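Local coordinates for protein endosialidase (Enterobacteria phage phi92, PDB 4HIZ) that hydrolyses polysialic acid within the chain, at alpha-2,8 and alpha-2,9 linkages, as a trimeric phage endosialidase with a beta-propeller domain, at residues A[111-116]-A[133-138]; A[228-233]-A[243-248]; A[291-296]-A[347-352]; A[434-439]-A[456-461]; A[611-616]-A[625-630]. One frame throughout, in Å; residues are numbered along the deposited sequence. Where two conformers were deposited one is given.

Contact 1 (A[111-116]-A[133-138]). With FRU (beta-D-fructofuranose), chain G.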
# COMPACT_ATOMS: atom_id res chain seq x y z
N ASN A 111 8.44 1.51 -23.28
CA ASN A 111 7.46 1.11 -22.23
C ASN A 111 6.73 2.26 -21.56
O ASN A 111 6.17 2.10 -20.47
CB ASN A 111 8.19 0.28 -21.16
CG ASN A 111 8.54 -1.11 -21.67
OD1 ASN A 111 7.70 -1.78 -22.27
ND2 ASN A 111 9.78 -1.53 -21.49
N LEU A 112 6.69 3.41 -22.22
CA LEU A 112 6.25 4.63 -21.55
C LEU A 112 4.73 4.90 -21.72
O LEU A 112 4.17 4.71 -22.81
CB LEU A 112 7.06 5.82 -22.10
CG LEU A 112 6.80 7.22 -21.57
CD1 LEU A 112 8.10 8.01 -21.66
CD2 LEU A 112 5.70 7.93 -22.39
N HIS A 113 4.07 5.38 -20.65
CA HIS A 113 2.72 5.94 -20.74
C HIS A 113 2.72 7.42 -20.41
O HIS A 113 3.40 7.85 -19.46
CB HIS A 113 1.80 5.25 -19.69
CG HIS A 113 1.48 3.83 -19.99
ND1 HIS A 113 0.46 3.45 -20.84
CD2 HIS A 113 2.03 2.67 -19.53
CE1 HIS A 113 0.38 2.13 -20.88
NE2 HIS A 113 1.32 1.63 -20.10
N VAL A 114 1.92 8.23 -21.14
CA VAL A 114 1.57 9.56 -20.64
C VAL A 114 0.56 9.32 -19.52
O VAL A 114 -0.32 8.49 -19.67
CB VAL A 114 0.97 10.41 -21.76
CG1 VAL A 114 0.61 11.80 -21.23
CG2 VAL A 114 2.01 10.52 -22.92
N ALA A 115 0.72 9.99 -18.39
CA ALA A 115 -0.10 9.64 -17.21
C ALA A 115 -0.39 10.89 -16.42
O ALA A 115 0.13 11.95 -16.70
CB ALA A 115 0.77 8.69 -16.33
N TRP A 116 -1.21 10.78 -15.38
CA TRP A 116 -1.24 11.88 -14.41
C TRP A 116 -1.47 11.33 -13.02
O TRP A 116 -1.90 10.18 -12.85
CB TRP A 116 -2.28 12.96 -14.74
CG TRP A 116 -3.77 12.53 -14.82
CD1 TRP A 116 -4.43 11.57 -14.07
CD2 TRP A 116 -4.75 13.12 -15.67
NE1 TRP A 116 -5.77 11.53 -14.42
CE2 TRP A 116 -5.98 12.46 -15.43
CE3 TRP A 116 -4.70 14.13 -16.65
CZ2 TRP A 116 -7.16 12.79 -16.11
CZ3 TRP A 116 -5.87 14.47 -17.33
CH2 TRP A 116 -7.07 13.79 -17.06
N THR A 133 -2.46 7.61 -22.13
CA THR A 133 -2.25 6.95 -23.42
C THR A 133 -1.97 5.48 -23.17
O THR A 133 -1.32 5.14 -22.17
CB THR A 133 -1.04 7.57 -24.20
OG1 THR A 133 0.17 7.51 -23.41
CG2 THR A 133 -1.30 9.03 -24.48
N PRO A 134 -2.44 4.60 -24.05
CA PRO A 134 -2.01 3.19 -23.96
C PRO A 134 -0.62 3.09 -24.57
O PRO A 134 -0.13 4.09 -25.13
CB PRO A 134 -2.97 2.48 -24.89
CG PRO A 134 -3.19 3.51 -25.99
CD PRO A 134 -3.20 4.86 -25.29
N ILE A 135 0.03 1.94 -24.45
CA ILE A 135 1.22 1.72 -25.27
C ILE A 135 0.77 1.85 -26.73
O ILE A 135 -0.33 1.41 -27.08
CB ILE A 135 1.83 0.33 -25.00
CG1 ILE A 135 2.27 0.22 -23.53
CG2 ILE A 135 3.01 0.07 -25.96
CD1 ILE A 135 3.32 1.27 -23.14
N HIS A 136 1.61 2.47 -27.59
CA HIS A 136 1.21 2.73 -28.96
C HIS A 136 0.83 1.41 -29.65
O HIS A 136 1.53 0.40 -29.50
CB HIS A 136 2.41 3.35 -29.69
CG HIS A 136 2.06 3.99 -30.99
ND1 HIS A 136 1.71 3.26 -32.11
CD2 HIS A 136 2.01 5.29 -31.34
CE1 HIS A 136 1.43 4.09 -33.09
NE2 HIS A 136 1.62 5.33 -32.66
N PRO A 137 -0.27 1.41 -30.41
CA PRO A 137 -0.73 0.15 -31.00
C PRO A 137 0.28 -0.41 -31.99
O PRO A 137 0.29 -1.62 -32.21
CB PRO A 137 -2.03 0.54 -31.71
CG PRO A 137 -1.97 2.01 -31.88
CD PRO A 137 -1.19 2.52 -30.68
N ASP A 138 1.12 0.44 -32.56
CA ASP A 138 2.16 -0.03 -33.46
C ASP A 138 3.56 -0.05 -32.83
O ASP A 138 4.59 0.06 -33.53
CB ASP A 138 2.17 0.87 -34.69
CG ASP A 138 0.79 0.95 -35.35
OD1 ASP A 138 0.13 -0.10 -35.45
OD2 ASP A 138 0.35 2.06 -35.72
C1 FRU G . -2.23 4.82 -35.99
C2 FRU G . -2.87 5.75 -35.06
C3 FRU G . -2.18 6.77 -34.33
C4 FRU G . -3.19 7.29 -33.39
C5 FRU G . -4.02 6.06 -33.14
C6 FRU G . -5.41 6.30 -32.56
O1 FRU G . -1.72 3.86 -35.08
O2 FRU G . -3.41 6.68 -36.09
O3 FRU G . -1.43 7.76 -35.09
O4 FRU G . -2.55 7.79 -32.18
O5 FRU G . -4.12 5.38 -34.42
O6 FRU G . -6.23 6.88 -33.53
O HOH W 1 1.90 5.62 -24.22
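Where a sheet of the catalytic beta-propeller passes into the loop leading to a glycan pocket, His113 and Val114 hold Thr133. The His113 ring gives its ND1-H to Thr133 O at 2.8 Å, almost straight (174°) and lying in both the ring plane and the carbonyl plane. Ile135 crosses the ring at about a right angle, with its CD1 over one face, shifted toward the rim and 3.9 Å from the His113 centroid. Trp131 stacks on the same imidazole, and His578 of the second subunit also meets it. Thr133 OG1 sits between its own backbone N and carbonyl carbon (chi1 57°), which brings it 3.0 Å from Val114 N as acceptor. The hydroxyl in turn donates to a water 2.7 Å from Thr133 OG1, and that water donates to Leu112 O and Pro134 O, binding the two segments together. Farther along, Asp138 N donates to His136 ND1 at 2.9 Å, and Asp138 OD2 accepts a hydrogen bond from O1 of the bound fructose at 2.8 Å. The loop after strand 130-131, fastened to strand 113-119 of a propeller sheet, thus carries His136, Pro137 and Asp138 of the glycan pocket.

Contact 2 (A[228-233]-A[243-248])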
# COMPACT_ATOMS: atom_id res chain seq x y z
N GLY A 228 -30.17 9.32 -17.85
CA GLY A 228 -29.12 8.33 -17.86
C GLY A 228 -28.03 8.66 -18.85
O GLY A 228 -27.83 9.81 -19.24
N ASN A 229 -27.31 7.62 -19.26
CA ASN A 229 -26.19 7.77 -20.17
C ASN A 229 -26.68 7.99 -21.59
O ASN A 229 -27.51 7.21 -22.09
CB ASN A 229 -25.34 6.49 -20.15
CG ASN A 229 -24.46 6.40 -18.93
OD1 ASN A 229 -24.36 7.33 -18.14
ND2 ASN A 229 -23.80 5.26 -18.78
N MET A 230 -26.20 9.05 -22.22
CA MET A 230 -26.58 9.36 -23.61
C MET A 230 -25.35 9.83 -24.37
O MET A 230 -24.27 9.97 -23.77
CB MET A 230 -27.68 10.44 -23.64
CG MET A 230 -28.94 10.00 -22.83
SD MET A 230 -30.31 11.14 -23.06
CE MET A 230 -31.04 10.56 -24.61
N THR A 231 -25.50 10.07 -25.67
CA THR A 231 -24.39 10.49 -26.54
C THR A 231 -24.81 11.77 -27.25
O THR A 231 -25.98 11.93 -27.59
CB THR A 231 -24.07 9.38 -27.57
OG1 THR A 231 -23.61 8.20 -26.85
CG2 THR A 231 -23.00 9.81 -28.48
N VAL A 232 -23.87 12.68 -27.48
CA VAL A 232 -24.18 13.90 -28.21
C VAL A 232 -24.43 13.57 -29.68
O VAL A 232 -23.58 13.00 -30.36
CB VAL A 232 -23.05 14.93 -28.07
CG1 VAL A 232 -23.27 16.14 -29.01
CG2 VAL A 232 -22.89 15.34 -26.57
N ALA A 233 -25.61 13.96 -30.16
CA ALA A 233 -26.02 13.70 -31.56
C ALA A 233 -25.66 14.83 -32.52
O ALA A 233 -25.30 14.60 -33.70
CB ALA A 233 -27.51 13.45 -31.60
N VAL A 243 -29.41 15.45 -28.28
CA VAL A 243 -29.27 14.01 -28.05
C VAL A 243 -30.46 13.33 -28.73
O VAL A 243 -31.53 13.96 -28.95
CB VAL A 243 -29.20 13.65 -26.52
CG1 VAL A 243 -27.97 14.32 -25.88
CG2 VAL A 243 -30.48 14.06 -25.75
N THR A 244 -30.29 12.07 -29.09
CA THR A 244 -31.36 11.32 -29.72
C THR A 244 -32.09 10.40 -28.74
O THR A 244 -31.45 9.62 -28.03
CB THR A 244 -30.81 10.48 -30.86
OG1 THR A 244 -30.16 11.34 -31.79
CG2 THR A 244 -31.93 9.74 -31.60
N LEU A 245 -33.42 10.48 -28.72
CA LEU A 245 -34.28 9.69 -27.84
C LEU A 245 -34.48 8.30 -28.40
O LEU A 245 -34.49 8.11 -29.61
CB LEU A 245 -35.65 10.37 -27.72
CG LEU A 245 -35.67 11.83 -27.26
CD1 LEU A 245 -37.11 12.33 -27.13
CD2 LEU A 245 -34.95 11.99 -25.93
N ALA A 246 -34.69 7.34 -27.50
CA ALA A 246 -34.94 5.96 -27.90
C ALA A 246 -36.29 5.82 -28.61
O ALA A 246 -36.47 4.94 -29.44
CB ALA A 246 -34.87 5.04 -26.68
N ARG A 247 -37.23 6.68 -28.27
CA ARG A 247 -38.49 6.72 -29.01
C ARG A 247 -39.05 8.14 -29.07
O ARG A 247 -38.71 8.98 -28.25
CB ARG A 247 -39.51 5.74 -28.45
CG ARG A 247 -39.79 5.89 -27.00
CD ARG A 247 -40.66 4.72 -26.52
NE ARG A 247 -41.30 4.99 -25.24
CZ ARG A 247 -42.53 5.47 -25.10
NH1 ARG A 247 -43.27 5.74 -26.18
NH2 ARG A 247 -43.04 5.69 -23.89
N ALA A 248 -39.89 8.40 -30.07
CA ALA A 248 -40.42 9.74 -30.31
C ALA A 248 -41.22 10.24 -29.12
O ALA A 248 -41.98 9.48 -28.49
CB ALA A 248 -41.30 9.76 -31.57
O HOH W 2 -27.84 10.63 -28.98
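Met230 reaches across the open end of the beta hairpin formed by strands 230-237 and 240-244, and its methyl group does most of the touching. CE lies 3.7 Å from Val243 CG2 and 3.6 Å from Thr244 O, because the chain bends at the thioether (chi3 83°) and turns CE toward the opposite strand. The two side chains, Met230 and Val243, cross at about a right angle. The other branch of Val243, CG1, rests 3.5 Å from Thr231 O. Nearer the turn, Ala233 CB abuts Thr244 OG1 at 3.4 Å. The two segments share no direct hydrogen bond; instead a water spans the gap, donating to Thr231 O at 2.7 Å and accepting from Thr244 N at 2.8 Å. In the next shell, Phe218 packs against both Met230 and Val243, while Ala201 on strand 200-204 supports Val243 and Leu245. Backbone bonds to Val216 hold Met230 in the sheet, and Arg265 NH2 donates to Met230 O. Phe218 and Gly228 both belong to a glycan pocket, so this apolar cluster probably lies behind a sugar site. Asn229 packs on Gly500 of the third subunit. Before it, Gly228 touches a bound sialic acid and has a positive phi of 73°, a backbone shape that favours glycine.

Contact 3 (A[291-296]-A[347-352]). With EDO (1,2-ethanediol), chain J.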
# COMPACT_ATOMS: atom_id res chain seq x y z
N GLU A 291 10.51 19.24 -30.14
CA GLU A 291 9.52 19.00 -29.08
C GLU A 291 8.44 20.04 -29.13
O GLU A 291 8.73 21.21 -29.40
CB GLU A 291 10.13 19.07 -27.64
CG GLU A 291 11.04 17.91 -27.29
CD GLU A 291 11.80 18.12 -25.98
OE1 GLU A 291 11.96 19.27 -25.56
OE2 GLU A 291 12.23 17.13 -25.35
N THR A 292 7.20 19.61 -28.89
CA THR A 292 6.13 20.52 -28.48
C THR A 292 6.07 20.51 -26.94
O THR A 292 6.29 19.45 -26.30
CB THR A 292 4.76 20.12 -29.06
OG1 THR A 292 4.40 18.78 -28.71
CG2 THR A 292 4.77 20.21 -30.63
N HIS A 293 5.78 21.67 -26.37
CA HIS A 293 6.07 21.87 -24.94
C HIS A 293 5.33 23.09 -24.44
O HIS A 293 5.45 24.17 -25.05
CB HIS A 293 7.60 22.04 -24.77
CG HIS A 293 8.05 22.33 -23.36
ND1 HIS A 293 8.11 23.61 -22.84
CD2 HIS A 293 8.51 21.51 -22.37
CE1 HIS A 293 8.60 23.56 -21.61
NE2 HIS A 293 8.86 22.30 -21.31
N SER A 294 4.52 22.92 -23.38
CA SER A 294 3.77 24.01 -22.76
C SER A 294 2.48 24.33 -23.56
O SER A 294 2.37 24.02 -24.76
CB SER A 294 4.64 25.29 -22.57
OG SER A 294 4.11 26.13 -21.55
N PHE A 295 1.54 24.94 -22.86
CA PHE A 295 0.20 25.15 -23.40
C PHE A 295 -0.36 26.36 -22.70
O PHE A 295 -0.27 26.48 -21.47
CB PHE A 295 -0.67 23.91 -23.10
CG PHE A 295 -2.09 24.03 -23.56
CD1 PHE A 295 -3.06 24.55 -22.71
CD2 PHE A 295 -2.46 23.61 -24.83
CE1 PHE A 295 -4.42 24.64 -23.11
CE2 PHE A 295 -3.79 23.69 -25.26
CZ PHE A 295 -4.77 24.21 -24.40
N THR A 296 -1.02 27.26 -23.44
CA THR A 296 -1.76 28.30 -22.73
C THR A 296 -2.96 28.78 -23.56
O THR A 296 -2.92 28.84 -24.80
CB THR A 296 -0.84 29.50 -22.35
OG1 THR A 296 -1.54 30.42 -21.50
CG2 THR A 296 -0.37 30.27 -23.60
N ALA A 347 18.78 27.35 -27.40
CA ALA A 347 17.56 27.44 -26.60
C ALA A 347 16.60 26.31 -26.94
O ALA A 347 16.68 25.70 -28.02
CB ALA A 347 16.90 28.82 -26.79
N ALA A 348 15.67 26.03 -26.02
CA ALA A 348 14.72 24.93 -26.15
C ALA A 348 13.54 25.18 -25.23
O ALA A 348 13.59 26.06 -24.37
CB ALA A 348 15.41 23.61 -25.71
N GLU A 349 12.48 24.38 -25.44
CA GLU A 349 11.45 24.17 -24.41
C GLU A 349 10.89 25.43 -23.79
O GLU A 349 11.02 25.65 -22.58
CB GLU A 349 12.01 23.24 -23.33
CG GLU A 349 12.18 21.83 -23.87
CD GLU A 349 12.87 20.87 -22.90
OE1 GLU A 349 13.23 21.29 -21.77
OE2 GLU A 349 13.07 19.69 -23.29
N PRO A 350 10.25 26.26 -24.61
CA PRO A 350 9.61 27.46 -24.07
C PRO A 350 8.44 27.14 -23.13
O PRO A 350 7.63 26.27 -23.45
CB PRO A 350 9.07 28.18 -25.32
CG PRO A 350 8.86 27.04 -26.32
CD PRO A 350 10.05 26.13 -26.07
N CYS A 351 8.37 27.84 -22.00
CA CYS A 351 7.16 27.79 -21.18
C CYS A 351 6.41 29.05 -21.57
O CYS A 351 6.99 30.14 -21.63
CB CYS A 351 7.49 27.85 -19.69
SG CYS A 351 8.24 26.29 -19.09
N ILE A 352 5.12 28.90 -21.85
CA ILE A 352 4.34 30.05 -22.29
C ILE A 352 3.06 30.20 -21.49
O ILE A 352 2.40 29.19 -21.19
CB ILE A 352 3.97 29.98 -23.80
CG1 ILE A 352 3.29 28.65 -24.15
CG2 ILE A 352 5.23 30.15 -24.65
CD1 ILE A 352 2.75 28.61 -25.62
C1 EDO J . -2.49 30.99 -17.14
O1 EDO J . -2.95 29.77 -16.55
C2 EDO J . -2.77 31.00 -18.65
O2 EDO J . -2.78 29.66 -19.19
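The His293 imidazole lies with one face over Glu349, whose CB stands above the ring centre, 3.8 Å from the His293 centroid. At its edge are Pro350 O and the sulfur of Cys351, the latter SG 4.8 Å from the centroid of His293. ND1 of His293 donates to Pro350 O at 2.8 Å; the acceptor lies in the ring plane, whereas the donor stands well above the plane of the carbonyl. The second pair of flat groups is the carboxylates of Glu291 and Glu349, nearly coplanar at 14°, with Glu291 OE1 and Glu349 OE2 only 2.6 Å apart. Farther along, Ser294 OG, anti to its backbone N (chi1 -157°), accepts a hydrogen bond from Ile352 N at 3.0 Å; no backbone-to-backbone bond joins the two segments. Asp88 OD2 is a further partner of this hydroxyl. Thr296 CG2 rests 4.0 Å from Ile352 CG1, and Thr296 OG1 is hydrogen-bonded to O2 of an ethanediol, probably from the crystallisation liquor, as well as to Tyr354 N. The two strands run almost parallel (4°), their axes 5.8 Å apart; each is the first strand of a four-stranded antiparallel sheet, as expected of inner strands in adjacent propeller blades. Arg364 NH1 forms a salt bridge to Glu349 OE1, while Gln87 NE2 is hydrogen-bonded to both that oxygen and His293 NE2. Both cross-strand hydrogen bonds thus use a side chain in a largely buried polar cluster, and Arg364 and Gln87 probably help position Glu349. So close an approach of two carboxylates implies that one acid probably holds a proton.

Contact 4 (A[434-439]-A[456-461])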
# COMPACT_ATOMS: atom_id res chain seq x y z
N PRO A 434 21.27 18.54 -6.11
CA PRO A 434 20.95 19.72 -6.95
C PRO A 434 19.99 20.69 -6.28
O PRO A 434 19.01 20.30 -5.60
CB PRO A 434 20.31 19.10 -8.20
CG PRO A 434 19.81 17.68 -7.73
CD PRO A 434 20.86 17.27 -6.72
N ARG A 435 20.27 21.97 -6.49
CA ARG A 435 19.45 23.09 -5.98
C ARG A 435 18.29 23.44 -6.89
O ARG A 435 18.43 23.46 -8.12
CB ARG A 435 20.34 24.34 -5.86
CG ARG A 435 21.44 24.20 -4.77
CD ARG A 435 22.55 25.25 -4.99
NE ARG A 435 23.23 25.01 -6.27
CZ ARG A 435 24.12 25.83 -6.82
NH1 ARG A 435 24.48 26.97 -6.23
NH2 ARG A 435 24.63 25.52 -8.00
N THR A 436 17.14 23.73 -6.27
CA THR A 436 16.01 24.33 -6.96
C THR A 436 15.94 25.81 -6.63
O THR A 436 16.11 26.20 -5.47
CB THR A 436 14.72 23.61 -6.55
OG1 THR A 436 14.67 22.37 -7.25
CG2 THR A 436 13.41 24.44 -6.89
N PHE A 437 15.62 26.64 -7.63
CA PHE A 437 15.60 28.08 -7.45
C PHE A 437 14.29 28.70 -7.92
O PHE A 437 13.60 28.18 -8.76
CB PHE A 437 16.68 28.73 -8.32
CG PHE A 437 18.09 28.34 -7.94
CD1 PHE A 437 18.77 29.08 -6.97
CD2 PHE A 437 18.74 27.27 -8.59
CE1 PHE A 437 20.09 28.76 -6.61
CE2 PHE A 437 20.07 26.92 -8.21
CZ PHE A 437 20.74 27.68 -7.25
N MET A 438 13.98 29.85 -7.34
CA MET A 438 12.81 30.62 -7.72
C MET A 438 13.26 32.07 -7.80
O MET A 438 14.03 32.54 -6.97
CB MET A 438 11.72 30.47 -6.65
CG MET A 438 10.42 31.24 -7.00
SD MET A 438 9.26 31.19 -5.60
CE MET A 438 9.96 32.39 -4.45
N CYS A 439 12.73 32.81 -8.77
CA CYS A 439 12.86 34.26 -8.74
C CYS A 439 11.48 34.89 -8.93
O CYS A 439 10.51 34.21 -9.34
CB CYS A 439 13.88 34.80 -9.77
SG CYS A 439 13.40 34.62 -11.50
N PHE A 456 16.45 32.60 -5.58
CA PHE A 456 16.40 32.01 -4.25
C PHE A 456 16.44 30.48 -4.36
O PHE A 456 15.58 29.89 -5.00
CB PHE A 456 15.07 32.38 -3.57
CG PHE A 456 14.90 33.87 -3.32
CD1 PHE A 456 15.32 34.42 -2.11
CD2 PHE A 456 14.23 34.68 -4.25
CE1 PHE A 456 15.15 35.78 -1.84
CE2 PHE A 456 14.05 36.04 -3.99
CZ PHE A 456 14.49 36.59 -2.79
N ASN A 457 17.43 29.87 -3.72
CA ASN A 457 17.45 28.41 -3.54
C ASN A 457 16.45 28.07 -2.44
O ASN A 457 16.67 28.41 -1.26
CB ASN A 457 18.89 28.00 -3.16
CG ASN A 457 19.06 26.50 -2.91
OD1 ASN A 457 18.24 25.63 -3.34
ND2 ASN A 457 20.11 26.18 -2.20
N ILE A 458 15.32 27.46 -2.84
CA ILE A 458 14.18 27.23 -1.93
C ILE A 458 14.06 25.78 -1.43
O ILE A 458 13.35 25.52 -0.44
CB ILE A 458 12.87 27.62 -2.62
CG1 ILE A 458 12.79 27.03 -4.05
CG2 ILE A 458 12.80 29.15 -2.73
CD1 ILE A 458 11.34 27.01 -4.59
N THR A 459 14.72 24.85 -2.12
CA THR A 459 14.72 23.42 -1.72
C THR A 459 15.83 22.73 -2.49
O THR A 459 16.26 23.24 -3.53
CB THR A 459 13.34 22.72 -2.00
OG1 THR A 459 13.46 21.32 -1.73
CG2 THR A 459 12.93 22.89 -3.47
N ASP A 460 16.35 21.62 -1.96
CA ASP A 460 17.37 20.83 -2.65
C ASP A 460 16.85 19.42 -2.86
O ASP A 460 16.30 18.79 -1.92
CB ASP A 460 18.64 20.68 -1.80
CG ASP A 460 19.51 21.95 -1.73
OD1 ASP A 460 19.21 22.96 -2.40
OD2 ASP A 460 20.54 21.90 -0.99
N GLN A 461 17.12 18.88 -4.05
CA GLN A 461 16.72 17.55 -4.47
C GLN A 461 17.94 16.62 -4.43
O GLN A 461 19.03 17.04 -4.01
CB GLN A 461 16.18 17.63 -5.91
CG GLN A 461 14.70 18.04 -5.91
CD GLN A 461 14.41 19.28 -5.09
OE1 GLN A 461 14.78 20.42 -5.49
NE2 GLN A 461 13.74 19.10 -3.93
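Phe456 pairs with Met438 through two backbone bonds, Phe456 N to Met438 O and Met438 N to Phe456 O, each 2.8 Å. The edge of the Phe456 ring faces Met438 O. Asn457 then forms a non-hydrogen-bonded pair with Phe437, its CB 3.7 Å from CE1 of the Phe437 ring. At Ile458 the regular register breaks: Ile458 N donates to Thr436 O at 3.0 Å, while the next residue, Thr459, supplies its O to Thr436 N. Two residues thus oppose one, a beta bulge, and CD1 of Ile458 packs 4.0 Å from Met438 CB. Thr459 lies alongside Thr436, pointing the same way, its CG2 3.6 Å from Thr436 CB. Asp460 runs beside Arg435, yet their charges go elsewhere: Arg435 bridges to Glu414 and Glu421, and Asp460 to Arg532 of the second subunit. At Gln461, N bonds to Pro434 O at 2.8 Å. Its chain bends at chi2 (51°), carrying CD back toward the strand, where OE1 accepts a hydrogen bond from Thr436 OG1 at 2.6 Å. NE2 of the same amide donates to Thr459 OG1. In the mixed sheet, strand 456-460 lies between strands 61-64 and 435-442, and strand 407-413 flanks the latter; Tyr486 and Phe488 of strand 483-490 cover Thr436.

Contact 5 (A[611-616]-A[625-630])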
# COMPACT_ATOMS: atom_id res chain seq x y z
N LEU A 611 -1.13 -34.78 -13.45
CA LEU A 611 -2.18 -33.78 -13.27
C LEU A 611 -3.49 -34.54 -13.04
O LEU A 611 -3.80 -35.46 -13.81
CB LEU A 611 -2.27 -32.90 -14.53
CG LEU A 611 -3.34 -31.78 -14.46
CD1 LEU A 611 -3.06 -30.75 -13.36
CD2 LEU A 611 -3.52 -31.07 -15.83
N ILE A 612 -4.24 -34.17 -12.00
CA ILE A 612 -5.50 -34.88 -11.70
C ILE A 612 -6.66 -33.89 -11.82
O ILE A 612 -6.74 -32.90 -11.08
CB ILE A 612 -5.53 -35.49 -10.27
CG1 ILE A 612 -4.28 -36.36 -10.05
CG2 ILE A 612 -6.83 -36.33 -10.10
CD1 ILE A 612 -4.18 -36.88 -8.59
N LEU A 613 -7.57 -34.14 -12.75
CA LEU A 613 -8.74 -33.30 -12.94
C LEU A 613 -9.88 -34.01 -12.26
O LEU A 613 -10.12 -35.18 -12.53
CB LEU A 613 -9.04 -33.15 -14.42
CG LEU A 613 -7.89 -32.58 -15.25
CD1 LEU A 613 -8.14 -32.90 -16.70
CD2 LEU A 613 -7.80 -31.07 -15.04
N CYS A 614 -10.60 -33.31 -11.37
CA CYS A 614 -11.58 -33.98 -10.49
C CYS A 614 -12.96 -33.36 -10.58
O CYS A 614 -13.08 -32.14 -10.47
CB CYS A 614 -11.15 -33.85 -9.02
SG CYS A 614 -9.43 -34.18 -8.67
N GLY A 615 -13.98 -34.19 -10.73
CA GLY A 615 -15.35 -33.69 -10.74
C GLY A 615 -15.88 -33.41 -9.34
O GLY A 615 -16.91 -32.73 -9.20
N GLY A 616 -15.22 -34.00 -8.32
CA GLY A 616 -15.55 -33.73 -6.92
C GLY A 616 -14.44 -32.94 -6.24
O GLY A 616 -13.49 -32.46 -6.88
N SER A 625 -15.66 -38.43 -10.39
CA SER A 625 -14.86 -38.91 -11.52
C SER A 625 -13.55 -38.12 -11.60
O SER A 625 -13.48 -36.97 -11.17
CB SER A 625 -15.65 -38.78 -12.83
OG SER A 625 -16.03 -37.44 -13.06
N LEU A 626 -12.52 -38.76 -12.15
CA LEU A 626 -11.17 -38.18 -12.25
C LEU A 626 -10.61 -38.47 -13.63
O LEU A 626 -10.83 -39.56 -14.17
CB LEU A 626 -10.17 -38.89 -11.29
CG LEU A 626 -10.57 -39.01 -9.82
CD1 LEU A 626 -9.56 -39.91 -9.09
CD2 LEU A 626 -10.61 -37.63 -9.16
N LEU A 627 -9.85 -37.52 -14.18
CA LEU A 627 -8.96 -37.85 -15.30
C LEU A 627 -7.53 -37.60 -14.81
O LEU A 627 -7.20 -36.51 -14.35
CB LEU A 627 -9.27 -36.96 -16.52
CG LEU A 627 -8.22 -37.10 -17.66
CD1 LEU A 627 -8.23 -38.52 -18.22
CD2 LEU A 627 -8.52 -36.05 -18.79
N GLN A 628 -6.69 -38.64 -14.88
CA GLN A 628 -5.30 -38.48 -14.46
C GLN A 628 -4.41 -38.55 -15.70
O GLN A 628 -4.48 -39.50 -16.50
CB GLN A 628 -4.87 -39.56 -13.44
CG GLN A 628 -5.73 -39.48 -12.14
CD GLN A 628 -5.00 -40.03 -10.93
OE1 GLN A 628 -3.78 -40.02 -10.88
NE2 GLN A 628 -5.76 -40.48 -9.94
N LEU A 629 -3.58 -37.53 -15.86
CA LEU A 629 -2.64 -37.49 -16.99
C LEU A 629 -1.25 -37.61 -16.36
O LEU A 629 -0.84 -36.73 -15.60
CB LEU A 629 -2.77 -36.13 -17.70
CG LEU A 629 -4.14 -35.90 -18.34
CD1 LEU A 629 -4.31 -34.43 -18.89
CD2 LEU A 629 -4.43 -36.96 -19.40
N TYR A 630 -0.54 -38.72 -16.64
CA TYR A 630 0.78 -38.91 -16.03
C TYR A 630 1.88 -38.22 -16.84
O TYR A 630 1.81 -38.17 -18.07
CB TYR A 630 1.13 -40.41 -15.95
CG TYR A 630 0.32 -41.27 -14.99
CD1 TYR A 630 -0.75 -40.77 -14.27
CD2 TYR A 630 0.66 -42.60 -14.82
CE1 TYR A 630 -1.47 -41.60 -13.36
CE2 TYR A 630 -0.03 -43.43 -13.96
CZ TYR A 630 -1.10 -42.94 -13.22
OH TYR A 630 -1.78 -43.79 -12.36
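Ser625 O accepts the amide hydrogen of Gly615 N at 2.9 Å, an almost straight bond (175°) that closes one end of the antiparallel hairpin made by strands 610-614 and 626-630. The CA of Cys614 also approaches this oxygen. Further up the ladder, Leu613 and Leu627 exchange two backbone bonds, as do Leu611 and Leu629, whose Leu629 N to Leu611 O distance is 2.9 Å. Between these rungs CA-H groups meet carbonyls, the Leu626 CA lying 3.2 Å from Leu613 O. On one face Leu626 CD2 touches Cys614 SG at 3.7 Å, and Ile612 lies side by side with Gln628, its CG2 3.9 Å from Gln628 CG. The amide end of Gln628 has its partner beyond the pair: OE1 is hydrogen-bonded to Arg610 NE. The other face carries Leu611, Leu613, Leu627 and Leu629. Leu613 packs on Leu613 of both the second and third subunits, and Leu627 on Leu627 of the third. Residues 611-613 also pair in a parallel ladder with a strand of the second subunit. These leucine contacts, with backbone bonds running within and between subunits, are consistent with an apolar core shared by the three chains, as in phage-fibre folds.

The contacts follow one another along the chain from contact 1 to contact 5. The first four lie in the catalytic beta-propeller; contact 5 lies in the C-terminal phage-fibre-like part, its centre about 67 Å from that of contact 4. Contacts 1 and 3 sit nearer the centre of the folded chain, centres about 21 Å apart, and contact 4 is equally far from contact 3, in another sheet. Contact 2 occupies an eight-stranded sheet on the opposite side of the chain's centre from contact 4. Contacts 1 and 2 both include glycan-pocket residues, while contacts 1, 4 and 5 meet the second subunit, so sugar binding and trimer assembly are spread over the fold.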